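Local coordinates for protein dTDP Sugar Isomerase (Desulfovibrio desulfuricans subsp. desulfuricans str. G20, PDB 3EJK) that probably catalyses the 3,5-epimerisation of dTDP-4-dehydro-6-deoxy-glucose to dTDP-4-dehydro-rhamnose, a step in making activated rhamnose, on a cupin-type beta scaffold, at residues F78-V82 against G83-V87; E150-P153 against Q154-F158; R117-P120 against Q121-Y124. One frame throughout, in Å; residues are numbered along the deposited sequence.

Contact 1 of 3, residues F78-V82 against G83-V87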
# COMPACT_ATOMS: atom_id res chain seq x y z
N PHE A 78 -4.73 -0.94 -9.20
CA PHE A 78 -5.35 -0.33 -8.02
C PHE A 78 -5.85 -1.35 -7.03
O PHE A 78 -6.52 -2.32 -7.37
CB PHE A 78 -6.60 0.48 -8.41
CG PHE A 78 -6.34 1.88 -8.91
CD1 PHE A 78 -5.11 2.28 -9.34
CD2 PHE A 78 -7.41 2.76 -9.02
CE1 PHE A 78 -4.91 3.58 -9.82
CE2 PHE A 78 -7.23 4.06 -9.53
CZ PHE A 78 -5.96 4.45 -9.93
N ALA A 79 -5.56 -1.05 -5.77
CA ALA A 79 -6.18 -1.76 -4.63
C ALA A 79 -6.55 -0.69 -3.61
O ALA A 79 -5.90 0.34 -3.55
CB ALA A 79 -5.29 -2.85 -4.02
N VAL A 80 -7.63 -0.93 -2.88
CA VAL A 80 -8.14 0.04 -1.90
C VAL A 80 -8.26 -0.62 -0.52
O VAL A 80 -9.32 -1.11 -0.12
CB VAL A 80 -9.49 0.63 -2.36
CG1 VAL A 80 -10.04 1.59 -1.31
CG2 VAL A 80 -9.34 1.36 -3.74
N PRO A 81 -7.17 -0.62 0.24
CA PRO A 81 -7.16 -1.32 1.53
C PRO A 81 -7.80 -0.57 2.67
O PRO A 81 -8.10 -1.16 3.71
CB PRO A 81 -5.67 -1.51 1.83
CG PRO A 81 -4.98 -0.47 1.02
CD PRO A 81 -5.87 -0.04 -0.10
N VAL A 82 -8.01 0.71 2.45
CA VAL A 82 -8.69 1.56 3.45
C VAL A 82 -9.80 2.35 2.78
O VAL A 82 -9.60 2.95 1.71
CB VAL A 82 -7.69 2.50 4.18
CG1 VAL A 82 -8.43 3.48 5.13
CG2 VAL A 82 -6.66 1.67 4.96
N GLY A 83 -10.99 2.28 3.35
CA GLY A 83 -12.14 3.02 2.84
C GLY A 83 -12.76 2.44 1.58
O GLY A 83 -12.68 1.24 1.30
N CYS A 84 -13.35 3.33 0.80
CA CYS A 84 -14.06 2.91 -0.40
C CYS A 84 -14.07 3.93 -1.48
O CYS A 84 -14.25 5.11 -1.21
CB CYS A 84 -15.45 2.44 0.00
SG CYS A 84 -16.48 1.75 -1.29
N ILE A 85 -13.84 3.49 -2.71
CA ILE A 85 -13.92 4.42 -3.83
C ILE A 85 -14.75 3.89 -4.96
O ILE A 85 -15.01 2.68 -5.09
CB ILE A 85 -12.53 4.81 -4.46
CG1 ILE A 85 -11.96 3.62 -5.24
CG2 ILE A 85 -11.56 5.42 -3.41
CD1 ILE A 85 -10.63 3.89 -5.93
N HIS A 86 -15.20 4.85 -5.74
CA HIS A 86 -15.90 4.62 -6.99
C HIS A 86 -14.95 5.04 -8.09
O HIS A 86 -14.47 6.18 -8.12
CB HIS A 86 -17.22 5.40 -7.07
CG HIS A 86 -18.34 4.74 -6.34
ND1 HIS A 86 -19.67 4.98 -6.62
CD2 HIS A 86 -18.32 3.77 -5.39
CE1 HIS A 86 -20.42 4.22 -5.84
NE2 HIS A 86 -19.63 3.47 -5.09
N VAL A 87 -14.62 4.09 -8.95
CA VAL A 87 -13.76 4.35 -10.09
C VAL A 87 -14.59 4.35 -11.37
O VAL A 87 -15.50 3.55 -11.53
CB VAL A 87 -12.66 3.28 -10.27
CG1 VAL A 87 -11.71 3.67 -11.43
CG2 VAL A 87 -11.87 3.05 -8.98
O HOH W 1 -11.00 -0.73 2.00
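Val80 lays its CG2 methyl against the outer end of Ile85, 3.6 Å from CD1 and 3.8 Å from CG1, and the two side chains meet at a slant. In Ile85 CG1 sits between its own backbone N and carbonyl carbon (chi1 72°), and the chain then runs extended to CD1, which carries the methyl toward strand 76-82 although the CB bond itself does not point there. The other branch of Val80, CG1, rests 3.7 Å from Gly83 O. Further from the turn the strands have spread: Val87 CG2 approaches the Phe78 ring at its edge, near the ring plane, with 4.5 Å to CD2. The axes of 78-82 and 84-87 run at 155°, 7.9 Å apart at closest approach, so the chain nearly reverses at Gly83, whose phi of 75° is positive. No backbone hydrogen bonds join the two segments; instead water 1 bridges the bend, donating to Val80 O and to Gly83 O, each at 2.7 Å. Val82 makes backbone hydrogen bonds with Leu135 and Ile85 with Leu107, partners in different sheets. Leu135 of the second subunit packs on Pro81 and Val82. A tight connection that passes the chain from one antiparallel sheet to the other, with apolar side chains turned inward, is typical of the cupin beta-sandwich, or jelly-roll barrel.

Contact 2 of 3, residues E150-P153 against Q154-F158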
# COMPACT_ATOMS: atom_id res chain seq x y z
N GLU A 150 -1.32 12.37 -18.96
CA GLU A 150 -2.17 13.48 -19.36
C GLU A 150 -3.31 13.64 -18.38
O GLU A 150 -3.79 12.67 -17.81
CB GLU A 150 -2.72 13.18 -20.77
CG GLU A 150 -3.68 14.17 -21.31
CD GLU A 150 -4.20 13.78 -22.70
OE1 GLU A 150 -3.93 12.65 -23.14
OE2 GLU A 150 -4.88 14.61 -23.34
N ARG A 151 -3.74 14.87 -18.19
CA ARG A 151 -4.89 15.16 -17.35
C ARG A 151 -5.92 15.99 -18.06
O ARG A 151 -5.65 16.64 -19.08
CB ARG A 151 -4.49 15.88 -16.05
CG ARG A 151 -3.80 17.23 -16.27
CD ARG A 151 -3.54 17.99 -14.97
N ALA A 152 -7.09 15.95 -17.46
CA ALA A 152 -8.27 16.72 -17.88
C ALA A 152 -9.07 17.16 -16.65
O ALA A 152 -9.10 16.45 -15.65
CB ALA A 152 -9.17 15.90 -18.81
N PRO A 153 -9.69 18.34 -16.71
CA PRO A 153 -10.54 18.77 -15.57
C PRO A 153 -11.58 17.70 -15.26
O PRO A 153 -12.00 16.97 -16.15
CB PRO A 153 -11.21 20.04 -16.08
CG PRO A 153 -10.31 20.55 -17.19
CD PRO A 153 -9.67 19.32 -17.80
N GLN A 154 -11.97 17.61 -14.00
CA GLN A 154 -12.88 16.55 -13.58
C GLN A 154 -14.25 16.65 -14.23
O GLN A 154 -15.02 15.71 -14.15
CB GLN A 154 -13.04 16.49 -12.06
CG GLN A 154 -13.84 17.60 -11.46
CD GLN A 154 -14.07 17.35 -9.98
OE1 GLN A 154 -13.13 17.27 -9.22
NE2 GLN A 154 -15.34 17.22 -9.58
N ASP A 155 -14.53 17.79 -14.84
CA ASP A 155 -15.82 18.03 -15.54
C ASP A 155 -15.65 18.14 -17.05
O ASP A 155 -16.54 18.62 -17.77
CB ASP A 155 -16.59 19.24 -14.99
CG ASP A 155 -15.81 20.54 -15.07
OD1 ASP A 155 -14.67 20.55 -15.60
OD2 ASP A 155 -16.34 21.54 -14.58
N ALA A 156 -14.51 17.66 -17.53
CA ALA A 156 -14.23 17.69 -18.97
C ALA A 156 -15.43 17.19 -19.77
O ALA A 156 -15.87 16.05 -19.61
CB ALA A 156 -12.97 16.89 -19.31
N PRO A 157 -15.98 18.04 -20.64
CA PRO A 157 -17.20 17.58 -21.30
C PRO A 157 -17.03 16.48 -22.32
O PRO A 157 -18.02 15.91 -22.76
CB PRO A 157 -17.76 18.85 -21.96
CG PRO A 157 -16.64 19.79 -22.01
CD PRO A 157 -15.73 19.47 -20.87
N PHE A 158 -15.79 16.15 -22.66
CA PHE A 158 -15.51 15.11 -23.67
C PHE A 158 -15.41 13.72 -23.02
O PHE A 158 -15.37 12.70 -23.70
CB PHE A 158 -14.27 15.43 -24.54
CG PHE A 158 -12.97 15.36 -23.80
CD1 PHE A 158 -12.49 16.44 -23.11
CD2 PHE A 158 -12.24 14.19 -23.80
CE1 PHE A 158 -11.31 16.37 -22.42
CE2 PHE A 158 -11.06 14.11 -23.11
CZ PHE A 158 -10.60 15.20 -22.42
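Phe158 takes a chi1 of 70°, with CG between its backbone N and carbonyl carbon, and this swings the ring back along the chain until CZ lies 3.9 Å from Ala152 CB. The methyl comes to the ring obliquely. Ala156 CB approaches the same methyl at 4.0 Å, so Ala152 CB is met by Ala156, which ends the turn, and by Phe158 after it. The bend is a type I beta turn from Pro153 to Ala156, closed by Ala156 N donating to Pro153 O at 2.9 Å with an N-H...O angle of 155°. Asp155 holds CG in the corresponding position (chi1 59°), which brings OD1 within 3.5 Å of Pro153 CB on the outer, exposed part of the turn. The two alanines are buried, whereas the proline and phenylalanine beside them are exposed. The turn follows strand 149-151, the outermost strand of its sheet within the chain, which pairs with strand 65-71 through backbone hydrogen bonds of Glu150 with Arg70 and Ala152 with Trp68. A salt bridge from Glu150 OE1 to Arg70 NH2 adds to that pairing, and Gln154 beyond it packs on Val65 and Ala67 of the same neighbouring strand.

Contact 3 of 3, residues R117-P120 against Q121-Y124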
# COMPACT_ATOMS: atom_id res chain seq x y z
N ARG A 117 -7.21 -3.50 -12.95
CA ARG A 117 -6.21 -3.24 -13.97
C ARG A 117 -6.74 -2.19 -14.92
O ARG A 117 -7.83 -2.35 -15.47
CB ARG A 117 -5.89 -4.54 -14.74
CG ARG A 117 -4.91 -4.35 -15.86
CD ARG A 117 -4.80 -5.60 -16.72
NE ARG A 117 -3.69 -5.44 -17.66
CZ ARG A 117 -3.83 -5.12 -18.94
NH1 ARG A 117 -5.03 -4.97 -19.48
NH2 ARG A 117 -2.74 -4.98 -19.69
N ILE A 118 -5.99 -1.10 -15.08
CA ILE A 118 -6.40 -0.03 -16.00
C ILE A 118 -5.37 0.02 -17.12
O ILE A 118 -4.21 0.37 -16.89
CB ILE A 118 -6.48 1.34 -15.32
CG1 ILE A 118 -7.45 1.30 -14.14
CG2 ILE A 118 -6.93 2.46 -16.35
CD1 ILE A 118 -7.47 2.59 -13.32
N PRO A 119 -5.77 -0.32 -18.36
CA PRO A 119 -4.70 -0.35 -19.36
C PRO A 119 -4.31 1.04 -19.87
O PRO A 119 -4.98 2.02 -19.56
CB PRO A 119 -5.28 -1.22 -20.49
CG PRO A 119 -6.73 -1.29 -20.26
CD PRO A 119 -7.06 -0.79 -18.89
N PRO A 120 -3.19 1.14 -20.58
CA PRO A 120 -2.88 2.47 -21.08
C PRO A 120 -3.90 3.05 -22.04
O PRO A 120 -4.68 2.34 -22.69
CB PRO A 120 -1.53 2.31 -21.79
CG PRO A 120 -1.29 0.89 -21.95
CD PRO A 120 -2.22 0.13 -21.03
N GLN A 121 -3.88 4.37 -22.03
CA GLN A 121 -4.67 5.22 -22.89
C GLN A 121 -6.16 5.16 -22.60
O GLN A 121 -7.00 5.55 -23.42
CB GLN A 121 -4.29 4.97 -24.35
CG GLN A 121 -2.84 5.39 -24.63
CD GLN A 121 -2.37 5.13 -26.05
OE1 GLN A 121 -3.17 4.91 -26.96
NE2 GLN A 121 -1.06 5.19 -26.26
N VAL A 122 -6.46 4.69 -21.41
CA VAL A 122 -7.82 4.68 -20.91
C VAL A 122 -7.89 5.74 -19.81
O VAL A 122 -7.06 5.74 -18.89
CB VAL A 122 -8.25 3.32 -20.31
CG1 VAL A 122 -9.59 3.45 -19.56
CG2 VAL A 122 -8.36 2.27 -21.40
N TRP A 123 -8.83 6.66 -19.94
CA TRP A 123 -9.04 7.70 -18.93
C TRP A 123 -9.63 7.10 -17.66
O TRP A 123 -10.49 6.22 -17.70
CB TRP A 123 -10.01 8.78 -19.40
CG TRP A 123 -9.51 9.68 -20.50
CD1 TRP A 123 -9.80 9.59 -21.83
CD2 TRP A 123 -8.67 10.82 -20.35
NE1 TRP A 123 -9.18 10.61 -22.52
CE2 TRP A 123 -8.47 11.37 -21.64
CE3 TRP A 123 -8.04 11.43 -19.26
CZ2 TRP A 123 -7.70 12.50 -21.85
CZ3 TRP A 123 -7.27 12.55 -19.48
CH2 TRP A 123 -7.09 13.06 -20.76
N TYR A 124 -9.14 7.61 -16.54
CA TYR A 124 -9.65 7.19 -15.24
C TYR A 124 -9.82 8.33 -14.24
O TYR A 124 -9.17 9.35 -14.28
CB TYR A 124 -8.85 6.03 -14.64
CG TYR A 124 -7.38 6.28 -14.42
CD1 TYR A 124 -6.46 6.00 -15.40
CD2 TYR A 124 -6.92 6.76 -13.20
CE1 TYR A 124 -5.09 6.22 -15.19
CE2 TYR A 124 -5.58 6.98 -12.97
CZ TYR A 124 -4.66 6.71 -13.96
OH TYR A 124 -3.31 6.94 -13.74
O HOH W 2 -4.35 5.39 -18.82
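A type II beta turn from Pro119 to Val122 links strands 114-118 and 123-128, which belong to different sheets of the cupin-type fold, and Ile118 meets Tyr124 beside the turn, on the strands that flank it. The CD1 methyl of Ile118 lies over one face of the Tyr124 ring, 4.2 Å from the centroid and 26° off the normal, a CH-pi contact. Its second branch, CG2, is 3.7 Å from Tyr124 CD1, so both branches of the isoleucine bear on the tyrosine while the two side chains cross at about a right angle. Chi1 of 59° in Tyr124 sets CG between the backbone N and the carbonyl carbon and turns the ring back toward the isoleucine. Within the turn, Pro119 CG packs against Val122 CG2 at 4.1 Å. The corner residues, Pro120 and Gln121, have the backbone of a type II turn, and Gln121 accordingly has a positive phi of 68°. Tyr124 OH is hydrogen-bonded to a bound citrate, probably from the crystallisation liquor, which may mark a pocket and possibly the substrate site. Leu89 of strand 84-90 packs on Ile118, Val122 and Tyr124. Water 2 lies in the plane of the Tyr124 ring, at its edge, and is 2.7 Å from Val122 O, to which it probably donates.

Contacts 1 and 3 both carry the chain between the two sheets, on opposite sides of its centre and 16 Å apart between centres. They nevertheless meet in the interior: Phe78 CZ lies 4.0 Å from Tyr124 CE2, and Phe78 CE2 is 4.1 Å from Ile118 CD1. The same region faces the citrate, which Tyr124 OH hydrogen-bonds and to which the Phe78 side chain comes within about 5 Å, consistent with a pocket shared by these two contacts. Contact 2 is peripheral, its centre about 14 Å from that of contact 3. Trp123 of contact 3 reaches contact 2, with CH2 3.5 Å from Glu150 CD and CZ2 3.9 Å from Phe158 CE2. Contacts 1 and 2 do not touch.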